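Local coordinates for putative peptide ABC-transport system periplasmic peptide-binding protein (Campylobacter jejuni, PDB 4OEV) that binds nickel(II) outside the cytoplasmic membrane and probably delivers it to an ABC-type importer, at residues A[54-59]-A[128-133]; A[205-210]-A[215-220]; A[246-251]-A[257-262]; A[27-32]-A[172-177]. All coordinates share one frame; numbering follows the deposited sequence.

Contact 1 of 4, residues A[54-59]-A[128-133]; sequences WDISKD and AFLDAL
The first torsions of W54 and L130 bring the indole and the leucine fork together. The W54 CG sits between the backbone N and the carbonyl carbon (chi1 52°). The L130 CG lies beside its own backbone N, opposite the carbonyl carbon (chi1 -75°). The two side chains meet obliquely.

Both methyls of L130 are used. CD2 lies over one face of the indole, 3.8 Å from the centroid of the W54 five-membered ring. It stands 12° off the ring normal, so this is a CH-pi contact. The other methyl, CD1, is nearest the NE1 corner of the indole. L130 CD1 is 3.3 Å from W54 NE1 and 3.7 Å from W54 CD1.

The same CD1 also meets I56. I56 CD1 comes tip to tip with L130 CD1 at 3.9 Å. W54 and I56 are two residues apart on the strand, and both start their side chains toward the helix. L130 is thus held by alternate strand residues, with no hydrogen bond between the segments.

The contact is at the surface. It joins strand 51-56, an outermost strand of a four-stranded antiparallel sheet, to the short helix 129-132. Y63 of the adjacent strand 62-67 touches both I56 and L130. L46 of strand 46-48 touches both W54 and L130.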
loop_
_atom_site.group_PDB
_atom_site.type_symbol
_atom_site.label_atom_id
_atom_site.label_comp_id
_atom_site.label_asym_id
_atom_site.label_seq_id
_atom_site.Cartn_x
_atom_site.Cartn_y
_atom_site.Cartn_z
ATOM N N TRP A 54 21.158 2.980 16.728
ATOM C CA TRP A 54 21.648 1.808 16.013
ATOM C C TRP A 54 22.918 2.116 15.204
ATOM O O TRP A 54 23.104 3.238 14.728
ATOM C CB TRP A 54 20.539 1.251 15.089
ATOM C CG TRP A 54 19.925 2.267 14.164
ATOM C CD1 TRP A 54 20.358 2.625 12.918
ATOM C CD2 TRP A 54 18.779 3.095 14.436
ATOM N NE1 TRP A 54 19.533 3.598 12.387
ATOM C CE2 TRP A 54 18.569 3.908 13.313
ATOM C CE3 TRP A 54 17.901 3.200 15.513
ATOM C CZ2 TRP A 54 17.523 4.822 13.249
ATOM C CZ3 TRP A 54 16.880 4.128 15.455
ATOM C CH2 TRP A 54 16.702 4.922 14.337
ATOM N N ASP A 55 23.777 1.102 15.064
ATOM C CA ASP A 55 24.975 1.147 14.239
ATOM C C ASP A 55 24.987 -0.011 13.245
ATOM O O ASP A 55 24.761 -1.161 13.634
ATOM C CB ASP A 55 26.240 1.086 15.139
ATOM C CG ASP A 55 26.270 2.205 16.197
ATOM O OD1 ASP A 55 26.586 3.361 15.833
ATOM O OD2 ASP A 55 25.870 1.965 17.355
ATOM N N ILE A 56 25.351 0.279 11.998
ATOM C CA ILE A 56 25.461 -0.738 10.945
ATOM C C ILE A 56 26.898 -0.903 10.482
ATOM O O ILE A 56 27.609 0.094 10.258
ATOM C CB ILE A 56 24.618 -0.376 9.740
ATOM C CG1 ILE A 56 23.207 0.025 10.191
ATOM C CG2 ILE A 56 24.616 -1.527 8.764
ATOM C CD1 ILE A 56 22.256 0.312 9.078
ATOM N N SER A 57 27.328 -2.158 10.326
ATOM C CA SER A 57 28.707 -2.439 9.959
ATOM C C SER A 57 28.988 -1.926 8.547
ATOM O O SER A 57 28.059 -1.633 7.766
ATOM C CB SER A 57 28.983 -3.934 10.069
ATOM O OG SER A 57 28.344 -4.595 8.973
ATOM N N LYS A 58 30.267 -1.809 8.211
ATOM C CA LYS A 58 30.644 -1.245 6.918
ATOM C C LYS A 58 30.161 -2.135 5.766
ATOM O O LYS A 58 29.837 -1.634 4.689
ATOM C CB LYS A 58 32.160 -1.037 6.864
ATOM C CG LYS A 58 32.693 -0.391 5.597
ATOM C CD LYS A 58 34.231 -0.441 5.593
ATOM C CE LYS A 58 34.767 -1.889 5.539
ATOM N NZ LYS A 58 34.246 -2.659 4.356
ATOM N N ASP A 59 30.096 -3.446 5.990
ATOM C CA ASP A 59 29.647 -4.361 4.927
ATOM C C ASP A 59 28.124 -4.445 4.810
ATOM O O ASP A 59 27.595 -5.127 3.909
ATOM C CB ASP A 59 30.230 -5.777 5.139
ATOM C CG ASP A 59 29.799 -6.410 6.452
ATOM O OD1 ASP A 59 28.886 -5.882 7.114
ATOM O OD2 ASP A 59 30.401 -7.443 6.836
ATOM N N ALA A 128 16.918 -1.785 3.191
ATOM C CA ALA A 128 15.540 -1.455 3.547
ATOM C C ALA A 128 15.191 -1.870 4.982
ATOM O O ALA A 128 14.095 -1.591 5.464
ATOM C CB ALA A 128 14.574 -2.095 2.572
ATOM N N PHE A 129 16.127 -2.520 5.683
ATOM C CA PHE A 129 15.814 -3.116 6.970
ATOM C C PHE A 129 15.305 -2.116 8.031
ATOM O O PHE A 129 14.433 -2.455 8.831
ATOM C CB PHE A 129 17.086 -3.824 7.550
ATOM C CG PHE A 129 16.808 -4.739 8.698
ATOM C CD1 PHE A 129 15.680 -5.545 8.705
ATOM C CD2 PHE A 129 17.751 -4.868 9.767
ATOM C CE1 PHE A 129 15.415 -6.405 9.757
ATOM C CE2 PHE A 129 17.502 -5.731 10.813
ATOM C CZ PHE A 129 16.351 -6.514 10.827
ATOM N N LEU A 130 15.907 -0.930 8.094
ATOM C CA LEU A 130 15.500 0.055 9.100
ATOM C C LEU A 130 14.070 0.520 8.812
ATOM O O LEU A 130 13.282 0.693 9.740
ATOM C CB LEU A 130 16.454 1.239 9.110
ATOM C CG LEU A 130 17.792 0.891 9.776
ATOM C CD1 LEU A 130 18.777 2.036 9.587
ATOM C CD2 LEU A 130 17.581 0.592 11.254
ATOM N N ASP A 131 13.738 0.700 7.531
ATOM C CA ASP A 131 12.353 1.037 7.175
ATOM C C ASP A 131 11.471 -0.112 7.605
ATOM O O ASP A 131 10.391 0.112 8.134
ATOM C CB ASP A 131 12.164 1.290 5.656
ATOM C CG ASP A 131 12.531 2.695 5.259
ATOM O OD1 ASP A 131 13.174 3.398 6.102
ATOM O OD2 ASP A 131 12.112 3.119 4.153
ATOM N N ALA A 132 11.950 -1.337 7.385
ATOM C CA ALA A 132 11.178 -2.545 7.702
ATOM C C ALA A 132 10.909 -2.665 9.190
ATOM O O ALA A 132 9.881 -3.220 9.601
ATOM C CB ALA A 132 11.909 -3.793 7.199
ATOM N N LEU A 133 11.855 -2.172 9.991
ATOM C CA LEU A 133 11.737 -2.238 11.442
ATOM C C LEU A 133 10.801 -1.158 12.004
ATOM O O LEU A 133 10.732 -0.958 13.234
ATOM C CB LEU A 133 13.142 -2.142 12.084
ATOM C CG LEU A 133 14.033 -3.370 11.898
ATOM C CD1 LEU A 133 15.473 -3.110 12.238
ATOM C CD2 LEU A 133 13.487 -4.489 12.739
#

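Contact 2 of 4, residues A[205-210]-A[215-220]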
loop_
_atom_site.group_PDB
_atom_site.type_symbol
_atom_site.label_atom_id
_atom_site.label_comp_id
_atom_site.label_asym_id
_atom_site.label_seq_id
_atom_site.Cartn_x
_atom_site.Cartn_y
_atom_site.Cartn_z
ATOM N N ALA A 205 -21.478 11.532 3.323
ATOM C CA ALA A 205 -22.752 11.765 4.014
ATOM C C ALA A 205 -22.582 11.784 5.507
ATOM O O ALA A 205 -23.320 12.469 6.216
ATOM C CB ALA A 205 -23.736 10.716 3.650
ATOM N N GLU A 206 -21.680 10.941 6.008
ATOM C CA GLU A 206 -21.494 10.860 7.439
ATOM C C GLU A 206 -20.692 12.051 7.951
ATOM O O GLU A 206 -20.855 12.475 9.105
ATOM C CB GLU A 206 -20.857 9.521 7.827
ATOM C CG GLU A 206 -21.843 8.379 7.611
ATOM C CD GLU A 206 -21.586 7.158 8.457
ATOM O OE1 GLU A 206 -20.783 7.220 9.415
ATOM O OE2 GLU A 206 -22.216 6.123 8.168
ATOM N N LEU A 207 -19.857 12.635 7.109
ATOM C CA LEU A 207 -19.271 13.913 7.480
ATOM C C LEU A 207 -20.391 14.929 7.635
ATOM O O LEU A 207 -20.505 15.600 8.662
ATOM C CB LEU A 207 -18.268 14.397 6.433
ATOM C CG LEU A 207 -16.899 13.721 6.527
ATOM C CD1 LEU A 207 -16.059 13.972 5.266
ATOM C CD2 LEU A 207 -16.190 14.199 7.793
ATOM N N LYS A 208 -21.257 14.987 6.620
ATOM C CA LYS A 208 -22.333 15.974 6.602
ATOM C C LYS A 208 -23.314 15.833 7.740
ATOM O O LYS A 208 -23.722 16.836 8.315
ATOM C CB LYS A 208 -23.068 15.890 5.262
ATOM C CG LYS A 208 -22.307 16.523 4.125
ATOM C CD LYS A 208 -22.414 18.065 4.169
ATOM C CE LYS A 208 -21.667 18.693 2.981
ATOM N NZ LYS A 208 -21.817 20.176 2.848
ATOM N N ASN A 209 -23.686 14.620 8.126
ATOM C CA ASN A 209 -24.648 14.505 9.226
ATOM C C ASN A 209 -23.984 14.301 10.610
ATOM O O ASN A 209 -24.651 13.944 11.581
ATOM C CB ASN A 209 -25.655 13.389 8.928
ATOM C CG ASN A 209 -25.035 12.010 8.902
ATOM O OD1 ASN A 209 -23.966 11.771 9.460
ATOM N ND2 ASN A 209 -25.700 11.090 8.216
ATOM N N GLY A 210 -22.675 14.538 10.681
ATOM C CA GLY A 210 -21.946 14.542 11.942
ATOM C C GLY A 210 -21.696 13.198 12.584
ATOM O O GLY A 210 -21.428 13.119 13.785
ATOM N N ALA A 215 -12.614 11.869 7.038
ATOM C CA ALA A 215 -12.510 10.785 6.047
ATOM C C ALA A 215 -11.689 11.255 4.853
ATOM O O ALA A 215 -11.644 12.473 4.558
ATOM C CB ALA A 215 -13.869 10.334 5.584
ATOM N N LEU A 216 -11.050 10.324 4.140
ATOM C CA LEU A 216 -10.518 10.691 2.813
ATOM C C LEU A 216 -11.682 10.637 1.831
ATOM O O LEU A 216 -12.464 9.672 1.836
ATOM C CB LEU A 216 -9.418 9.749 2.319
ATOM C CG LEU A 216 -8.198 9.671 3.207
ATOM C CD1 LEU A 216 -7.172 8.663 2.547
ATOM C CD2 LEU A 216 -7.624 11.039 3.368
ATOM N N ILE A 217 -11.787 11.667 1.001
ATOM C CA ILE A 217 -12.921 11.812 0.076
ATOM C C ILE A 217 -12.495 11.927 -1.395
ATOM O O ILE A 217 -11.683 12.792 -1.758
ATOM C CB ILE A 217 -13.763 13.059 0.440
ATOM C CG1 ILE A 217 -14.314 12.942 1.852
ATOM C CG2 ILE A 217 -14.904 13.258 -0.588
ATOM C CD1 ILE A 217 -15.174 11.688 2.101
ATOM N N ASP A 218 -13.045 11.069 -2.251
ATOM C CA ASP A 218 -12.729 11.157 -3.676
ATOM C C ASP A 218 -12.973 12.539 -4.281
ATOM O O ASP A 218 -13.940 13.228 -3.938
ATOM C CB ASP A 218 -13.530 10.153 -4.482
ATOM C CG ASP A 218 -13.021 10.059 -5.893
ATOM O OD1 ASP A 218 -13.711 10.488 -6.835
ATOM O OD2 ASP A 218 -11.889 9.553 -6.055
ATOM N N VAL A 219 -12.096 12.926 -5.202
ATOM C CA VAL A 219 -12.175 14.223 -5.845
ATOM C C VAL A 219 -13.563 14.438 -6.484
ATOM O O VAL A 219 -14.035 15.573 -6.564
ATOM C CB VAL A 219 -11.032 14.370 -6.895
ATOM C CG1 VAL A 219 -11.176 13.335 -8.010
ATOM C CG2 VAL A 219 -11.004 15.739 -7.481
ATOM N N SER A 220 -14.259 13.360 -6.843
ATOM C CA SER A 220 -15.566 13.485 -7.487
ATOM C C SER A 220 -16.642 14.003 -6.544
ATOM O O SER A 220 -17.735 14.400 -6.979
ATOM C CB SER A 220 -16.020 12.151 -8.062
ATOM O OG SER A 220 -16.381 11.246 -7.028
#
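L207 of helix 200-208 packs against A215 and I217 in a short helix-turn-strand connection. A Schellman motif ends the helix just before the turn. G210, with positive phi, is its C-prime residue. Its two backbone bonds run from K211 N to E206 O and from G210 N to L207 O, the latter 3.1 Å long. The chain can then turn back, and strand 214-216 begins four residues later.

The contact between the segments is apolar, and one methyl does the work. L207 CD1 lies 4.0 Å from I217 CG1. It is equally close to the end of that branch, with L207 CD1 to I217 CD1 also 4.0 Å. The two side chains reach toward each other tip to tip. The I217 CG1 branch is beside the backbone N and turns again at chi2 (-57°), which sets CG1 and CD1 side by side against the leucine methyl. A215 adds a looser touch, with its CB 4.3 Å from L207 CD1. All three residues are buried.

Beyond I217 the chain makes an Asx turn. D218 OD1 accepts S220 N at 2.9 Å, from above the carboxylate plane. It also accepts S220 OG at 2.8 Å, through its anti lone pair. Two donors therefore fix this oxygen.

A215 and I217 make backbone hydrogen bonds to V465 and A463 of strand 454-467. V465 also touches L207 and I217. F225 of helix 223-226 packs on L207, while K208 makes a salt bridge to D228.

Contact 3 of 4, residues A[246-251]-A[257-262]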
loop_
_atom_site.group_PDB
_atom_site.type_symbol
_atom_site.label_atom_id
_atom_site.label_comp_id
_atom_site.label_asym_id
_atom_site.label_seq_id
_atom_site.Cartn_x
_atom_site.Cartn_y
_atom_site.Cartn_z
ATOM N N PHE A 246 -2.938 -6.264 -16.080
ATOM C CA PHE A 246 -3.171 -7.366 -17.029
ATOM C C PHE A 246 -3.069 -8.698 -16.334
ATOM O O PHE A 246 -2.098 -8.940 -15.556
ATOM C CB PHE A 246 -2.140 -7.354 -18.166
ATOM C CG PHE A 246 -2.145 -6.124 -19.006
ATOM C CD1 PHE A 246 -3.293 -5.709 -19.662
ATOM C CD2 PHE A 246 -0.966 -5.436 -19.225
ATOM C CE1 PHE A 246 -3.278 -4.606 -20.461
ATOM C CE2 PHE A 246 -0.936 -4.332 -20.043
ATOM C CZ PHE A 246 -2.101 -3.916 -20.677
ATOM N N ASN A 247 -4.021 -9.587 -16.580
ATOM C CA ASN A 247 -3.861 -10.944 -16.116
ATOM C C ASN A 247 -3.112 -11.695 -17.216
ATOM O O ASN A 247 -3.599 -11.858 -18.338
ATOM C CB ASN A 247 -5.198 -11.650 -15.785
ATOM C CG ASN A 247 -4.958 -13.010 -15.127
ATOM O OD1 ASN A 247 -3.980 -13.686 -15.498
ATOM N ND2 ASN A 247 -5.834 -13.434 -14.169
ATOM N N LEU A 248 -1.925 -12.165 -16.898
ATOM C CA LEU A 248 -1.086 -12.731 -17.954
ATOM C C LEU A 248 -1.527 -14.146 -18.308
ATOM O O LEU A 248 -1.009 -14.697 -19.294
ATOM C CB LEU A 248 0.414 -12.718 -17.533
ATOM C CG LEU A 248 1.252 -11.440 -17.732
ATOM C CD1 LEU A 248 1.046 -10.907 -19.077
ATOM C CD2 LEU A 248 0.871 -10.285 -16.787
ATOM N N ASP A 249 -2.466 -14.755 -17.549
ATOM C CA ASP A 249 -3.025 -16.041 -17.945
ATOM C C ASP A 249 -4.021 -15.880 -19.131
ATOM O O ASP A 249 -4.392 -16.867 -19.771
ATOM C CB ASP A 249 -3.803 -16.753 -16.831
ATOM C CG ASP A 249 -2.894 -17.214 -15.664
ATOM O OD1 ASP A 249 -1.644 -17.129 -15.832
ATOM O OD2 ASP A 249 -3.478 -17.646 -14.626
ATOM N N ASN A 250 -4.491 -14.664 -19.363
ATOM C CA ASN A 250 -5.514 -14.433 -20.421
ATOM C C ASN A 250 -4.922 -14.647 -21.807
ATOM O O ASN A 250 -3.823 -14.166 -22.074
ATOM C CB ASN A 250 -6.076 -13.003 -20.265
ATOM C CG ASN A 250 -7.081 -12.655 -21.375
ATOM O OD1 ASN A 250 -6.667 -12.174 -22.418
ATOM N ND2 ASN A 250 -8.370 -12.902 -21.153
ATOM N N GLU A 251 -5.642 -15.328 -22.714
ATOM C CA GLU A 251 -5.056 -15.724 -24.013
ATOM C C GLU A 251 -4.635 -14.513 -24.872
ATOM O O GLU A 251 -3.622 -14.556 -25.583
ATOM C CB GLU A 251 -6.041 -16.616 -24.815
ATOM C CG GLU A 251 -7.356 -15.911 -25.189
ATOM C CD GLU A 251 -8.218 -16.712 -26.172
ATOM O OE1 GLU A 251 -7.678 -17.169 -27.213
ATOM O OE2 GLU A 251 -9.425 -16.897 -25.885
ATOM N N LYS A 257 2.659 -7.835 -27.762
ATOM C CA LYS A 257 2.164 -6.804 -28.689
ATOM C C LYS A 257 0.795 -6.289 -28.279
ATOM O O LYS A 257 0.488 -5.120 -28.474
ATOM C CB LYS A 257 2.095 -7.346 -30.121
ATOM C CG LYS A 257 3.486 -7.540 -30.775
ATOM C CD LYS A 257 3.363 -8.336 -32.120
ATOM C CE LYS A 257 4.734 -8.620 -32.764
ATOM N NZ LYS A 257 4.662 -9.537 -33.966
ATOM N N VAL A 258 -0.048 -7.171 -27.755
ATOM C CA VAL A 258 -1.392 -6.760 -27.315
ATOM C C VAL A 258 -1.297 -5.804 -26.107
ATOM O O VAL A 258 -1.921 -4.749 -26.066
ATOM C CB VAL A 258 -2.226 -7.992 -26.942
ATOM C CG1 VAL A 258 -3.515 -7.588 -26.151
ATOM C CG2 VAL A 258 -2.531 -8.827 -28.209
ATOM N N ARG A 259 -0.459 -6.145 -25.134
ATOM C CA ARG A 259 -0.315 -5.310 -23.965
ATOM C C ARG A 259 0.316 -3.962 -24.341
ATOM O O ARG A 259 -0.093 -2.918 -23.826
ATOM C CB ARG A 259 0.536 -6.028 -22.898
ATOM C CG ARG A 259 -0.224 -7.065 -22.141
ATOM C CD ARG A 259 0.658 -7.731 -21.141
ATOM N NE ARG A 259 1.521 -8.770 -21.735
ATOM C CZ ARG A 259 2.851 -8.748 -21.720
ATOM N NH1 ARG A 259 3.496 -9.774 -22.266
ATOM N NH2 ARG A 259 3.552 -7.725 -21.164
ATOM N N GLN A 260 1.273 -3.963 -25.270
ATOM C CA GLN A 260 1.828 -2.689 -25.701
ATOM C C GLN A 260 0.760 -1.863 -26.451
ATOM O O GLN A 260 0.638 -0.650 -26.301
ATOM C CB GLN A 260 3.028 -2.921 -26.609
ATOM C CG GLN A 260 4.169 -3.682 -25.952
ATOM C CD GLN A 260 5.286 -3.995 -26.949
ATOM O OE1 GLN A 260 5.023 -4.438 -28.072
ATOM N NE2 GLN A 260 6.529 -3.782 -26.535
ATOM N N ALA A 261 -0.011 -2.543 -27.271
ATOM C CA ALA A 261 -1.045 -1.844 -28.039
ATOM C C ALA A 261 -2.055 -1.165 -27.097
ATOM O O ALA A 261 -2.436 -0.004 -27.316
ATOM C CB ALA A 261 -1.716 -2.797 -28.980
ATOM N N LEU A 262 -2.489 -1.876 -26.057
ATOM C CA LEU A 262 -3.447 -1.306 -25.116
ATOM C C LEU A 262 -2.865 -0.096 -24.373
ATOM O O LEU A 262 -3.578 0.870 -24.072
ATOM C CB LEU A 262 -3.908 -2.368 -24.124
ATOM C CG LEU A 262 -4.617 -3.514 -24.840
ATOM C CD1 LEU A 262 -4.893 -4.598 -23.911
ATOM C CD2 LEU A 262 -5.958 -3.031 -25.445
#
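F246 and R259 make the central pair of this contact. The aliphatic part of the arginine lies over one face of the phenyl ring. R259 CG is 3.6 Å from the centroid of the F246 ring and 20° off its normal, a CH-pi contact. The next carbon follows the rim, with R259 CD 3.4 Å from F246 CD2. The side chain then bends at chi3 (-80°), and the guanidinium plane ends 66° from the ring plane. The charged group is therefore not stacked on the phenyl.

L248 meets the arginine further along, crossing it at about a right angle. Its methyl CD1 lies over one face of the guanidinium, 3.4 Å from R259 NE. At the other end of the ring, L262 CD1 approaches F246 CE1 at 3.8 Å. L262 is three residues after R259, so both side chains come from one side of the helix.

The loop that carries L248 is braced from within. N247 to N250 form a type I beta turn, closed by N250 N to N247 O at 3.1 Å. An Asx turn adds to it, with D249 N bonded to N247 OD1 at 2.8 Å.

The buried guanidinium has its polar partners in nearby loops. R259 NH2 bonds N451 OD1 and P452 O, NH1 bonds K254 O, and NE makes a weak bond to L253 O. The contact packs helix 256-265 against the end of strand 241-246 and the loop that follows it. I455 of strand 454-467 touches F246 and L262, and helix 304-313 packs against V258 and A261.

Contact 4 of 4, residues A[27-32]-A[172-177]; sequences DAVINL and EYVEFK
The F176 ring receives L32 on one face and V29 at its edge. L32 CD1 stands over the face, 4.1 Å from the ring centroid and 26° off the normal. It is offset toward the rim, where it lies 3.7 Å from F176 CE1. This is a CH-pi contact. V29 comes in near the ring plane, with CG1 3.6 Å from F176 CZ. Both side chains cross the phenylalanine at about a right angle. The ring is thus touched by two aliphatic groups from different directions.

F176 CG lies beside its backbone N (chi1 -53°), which turns the ring toward V29 and L32. V174, two residues earlier on the strand, starts its side chain the same way. It adds a loose touch, V174 CG2 to V29 CG1 at 4.5 Å.

V29 is held in place by its own turn. D27 OD1 accepts I30 N at 2.9 Å, nearly along the C-O axis. It accepts V29 N at 2.8 Å as well, through its anti lone pair. The longer-range bond makes an Asx motif leading into helix 30-33. I194 of the neighbouring strand 191-196 touches both L32 and F176.

The contact between the segments is apolar and buried. The hydrogen bonds of the D27 turn lie beside it, within segment 27-32. The two N-H donors probably favour a charged D27 carboxylate. H26, just before D27, is a nickel ligand here. The apolar contact fixes the turn that follows H26 against the sheet of strand 173-178.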
loop_
_atom_site.group_PDB
_atom_site.type_symbol
_atom_site.label_atom_id
_atom_site.label_comp_id
_atom_site.label_asym_id
_atom_site.label_seq_id
_atom_site.Cartn_x
_atom_site.Cartn_y
_atom_site.Cartn_z
ATOM N N ASP A 27 -4.431 -0.966 6.445
ATOM C CA ASP A 27 -5.250 -0.555 7.589
ATOM C C ASP A 27 -4.686 0.641 8.352
ATOM O O ASP A 27 -3.555 1.082 8.108
ATOM C CB ASP A 27 -5.421 -1.719 8.543
ATOM C CG ASP A 27 -4.144 -2.032 9.276
ATOM O OD1 ASP A 27 -3.928 -1.392 10.316
ATOM O OD2 ASP A 27 -3.358 -2.886 8.805
ATOM N N ALA A 28 -5.499 1.185 9.254
ATOM C CA ALA A 28 -5.054 2.294 10.099
ATOM C C ALA A 28 -5.006 1.898 11.576
ATOM O O ALA A 28 -4.801 2.778 12.433
ATOM C CB ALA A 28 -5.956 3.542 9.912
ATOM N N VAL A 29 -5.198 0.604 11.892
ATOM C CA VAL A 29 -5.362 0.217 13.288
ATOM C C VAL A 29 -4.123 -0.449 13.926
ATOM O O VAL A 29 -3.892 -0.269 15.129
ATOM C CB VAL A 29 -6.602 -0.721 13.492
ATOM C CG1 VAL A 29 -7.875 0.058 13.288
ATOM C CG2 VAL A 29 -6.571 -1.919 12.539
ATOM N N ILE A 30 -3.322 -1.178 13.141
ATOM C CA ILE A 30 -2.120 -1.797 13.691
ATOM C C ILE A 30 -1.193 -0.680 14.189
ATOM O O ILE A 30 -0.593 -0.808 15.258
ATOM C CB ILE A 30 -1.380 -2.725 12.674
ATOM C CG1 ILE A 30 -2.300 -3.897 12.330
ATOM C CG2 ILE A 30 -0.004 -3.218 13.295
ATOM C CD1 ILE A 30 -1.759 -4.929 11.306
ATOM N N ASN A 31 -1.092 0.425 13.452
ATOM C CA ASN A 31 -0.228 1.531 13.912
ATOM C C ASN A 31 -0.788 2.345 15.092
ATOM O O ASN A 31 -0.106 3.234 15.606
ATOM C CB ASN A 31 0.068 2.474 12.740
ATOM C CG ASN A 31 1.142 1.929 11.813
ATOM O OD1 ASN A 31 0.836 1.292 10.796
ATOM N ND2 ASN A 31 2.406 2.191 12.145
ATOM N N LEU A 32 -2.016 2.056 15.528
ATOM C CA LEU A 32 -2.563 2.681 16.755
ATOM C C LEU A 32 -2.145 1.865 17.986
ATOM O O LEU A 32 -1.701 2.407 19.013
ATOM C CB LEU A 32 -4.077 2.755 16.688
ATOM C CG LEU A 32 -4.618 3.512 15.473
ATOM C CD1 LEU A 32 -6.123 3.433 15.421
ATOM C CD2 LEU A 32 -4.167 4.970 15.557
ATOM N N GLU A 172 -17.903 -3.048 11.172
ATOM C CA GLU A 172 -18.437 -1.724 11.486
ATOM C C GLU A 172 -17.364 -0.763 11.996
ATOM O O GLU A 172 -17.127 0.287 11.404
ATOM C CB GLU A 172 -19.553 -1.839 12.521
ATOM C CG GLU A 172 -20.976 -1.837 11.984
ATOM C CD GLU A 172 -21.988 -1.394 13.046
ATOM O OE1 GLU A 172 -21.748 -0.366 13.719
ATOM O OE2 GLU A 172 -23.029 -2.068 13.210
ATOM N N TYR A 173 -16.734 -1.107 13.117
ATOM C CA TYR A 173 -15.736 -0.224 13.703
ATOM C C TYR A 173 -14.850 -0.934 14.719
ATOM O O TYR A 173 -15.205 -1.994 15.235
ATOM C CB TYR A 173 -16.418 0.976 14.377
ATOM C CG TYR A 173 -17.206 0.631 15.633
ATOM C CD1 TYR A 173 -16.581 0.603 16.880
ATOM C CD2 TYR A 173 -18.576 0.372 15.580
ATOM C CE1 TYR A 173 -17.287 0.299 18.029
ATOM C CE2 TYR A 173 -19.294 0.078 16.733
ATOM C CZ TYR A 173 -18.643 0.042 17.953
ATOM O OH TYR A 173 -19.337 -0.246 19.111
ATOM N N VAL A 174 -13.704 -0.330 15.020
ATOM C CA VAL A 174 -12.878 -0.768 16.147
ATOM C C VAL A 174 -12.776 0.449 17.043
ATOM O O VAL A 174 -12.635 1.558 16.527
ATOM C CB VAL A 174 -11.465 -1.259 15.712
ATOM C CG1 VAL A 174 -10.764 -1.982 16.847
ATOM C CG2 VAL A 174 -11.539 -2.180 14.461
ATOM N N GLU A 175 -12.914 0.262 18.357
ATOM C CA GLU A 175 -12.840 1.362 19.321
ATOM C C GLU A 175 -11.595 1.254 20.221
ATOM O O GLU A 175 -11.259 0.171 20.708
ATOM C CB GLU A 175 -14.101 1.416 20.183
ATOM C CG GLU A 175 -14.004 2.445 21.341
ATOM C CD GLU A 175 -15.202 2.396 22.271
ATOM O OE1 GLU A 175 -16.202 1.766 21.853
ATOM O OE2 GLU A 175 -15.144 2.981 23.404
ATOM N N PHE A 176 -10.918 2.384 20.424
ATOM C CA PHE A 176 -9.700 2.455 21.217
ATOM C C PHE A 176 -9.816 3.490 22.317
ATOM O O PHE A 176 -10.672 4.372 22.254
ATOM C CB PHE A 176 -8.506 2.826 20.352
ATOM C CG PHE A 176 -8.342 1.941 19.152
ATOM C CD1 PHE A 176 -8.986 2.237 17.955
ATOM C CD2 PHE A 176 -7.561 0.795 19.228
ATOM C CE1 PHE A 176 -8.834 1.409 16.835
ATOM C CE2 PHE A 176 -7.412 -0.045 18.088
ATOM C CZ PHE A 176 -8.058 0.268 16.909
ATOM N N LYS A 177 -8.931 3.387 23.304
ATOM C CA LYS A 177 -8.762 4.458 24.284
ATOM C C LYS A 177 -7.282 4.797 24.402
ATOM O O LYS A 177 -6.411 3.961 24.096
ATOM C CB LYS A 177 -9.405 4.088 25.624
ATOM C CG LYS A 177 -8.819 2.875 26.364
ATOM C CD LYS A 177 -9.497 2.722 27.761
ATOM C CE LYS A 177 -8.988 1.487 28.531
ATOM N NZ LYS A 177 -9.503 1.423 29.962
#

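Overall arrangement
Contact 4 closes a long loop of the chain, and contact 1 is nested inside it. Contacts 2 and 3 follow in series. None touches another. Contacts 2 and 4 have the closest centres, 19 Å apart, while contacts 1 and 2 are 41 Å apart on opposite sides of the chain's centre. Contacts 1 and 4 use separate sheets, through strands 51-56 and 173-178. Contacts 2 and 3 share one: strands 214-216 and 241-246 both pair with strand 454-467. Each contact joins a helix, or the segment leading into or out of one, to a strand or its flank. They are thus spread widely through the solute-binding fold, and only contact 4 adjoins the nickel site, through H26.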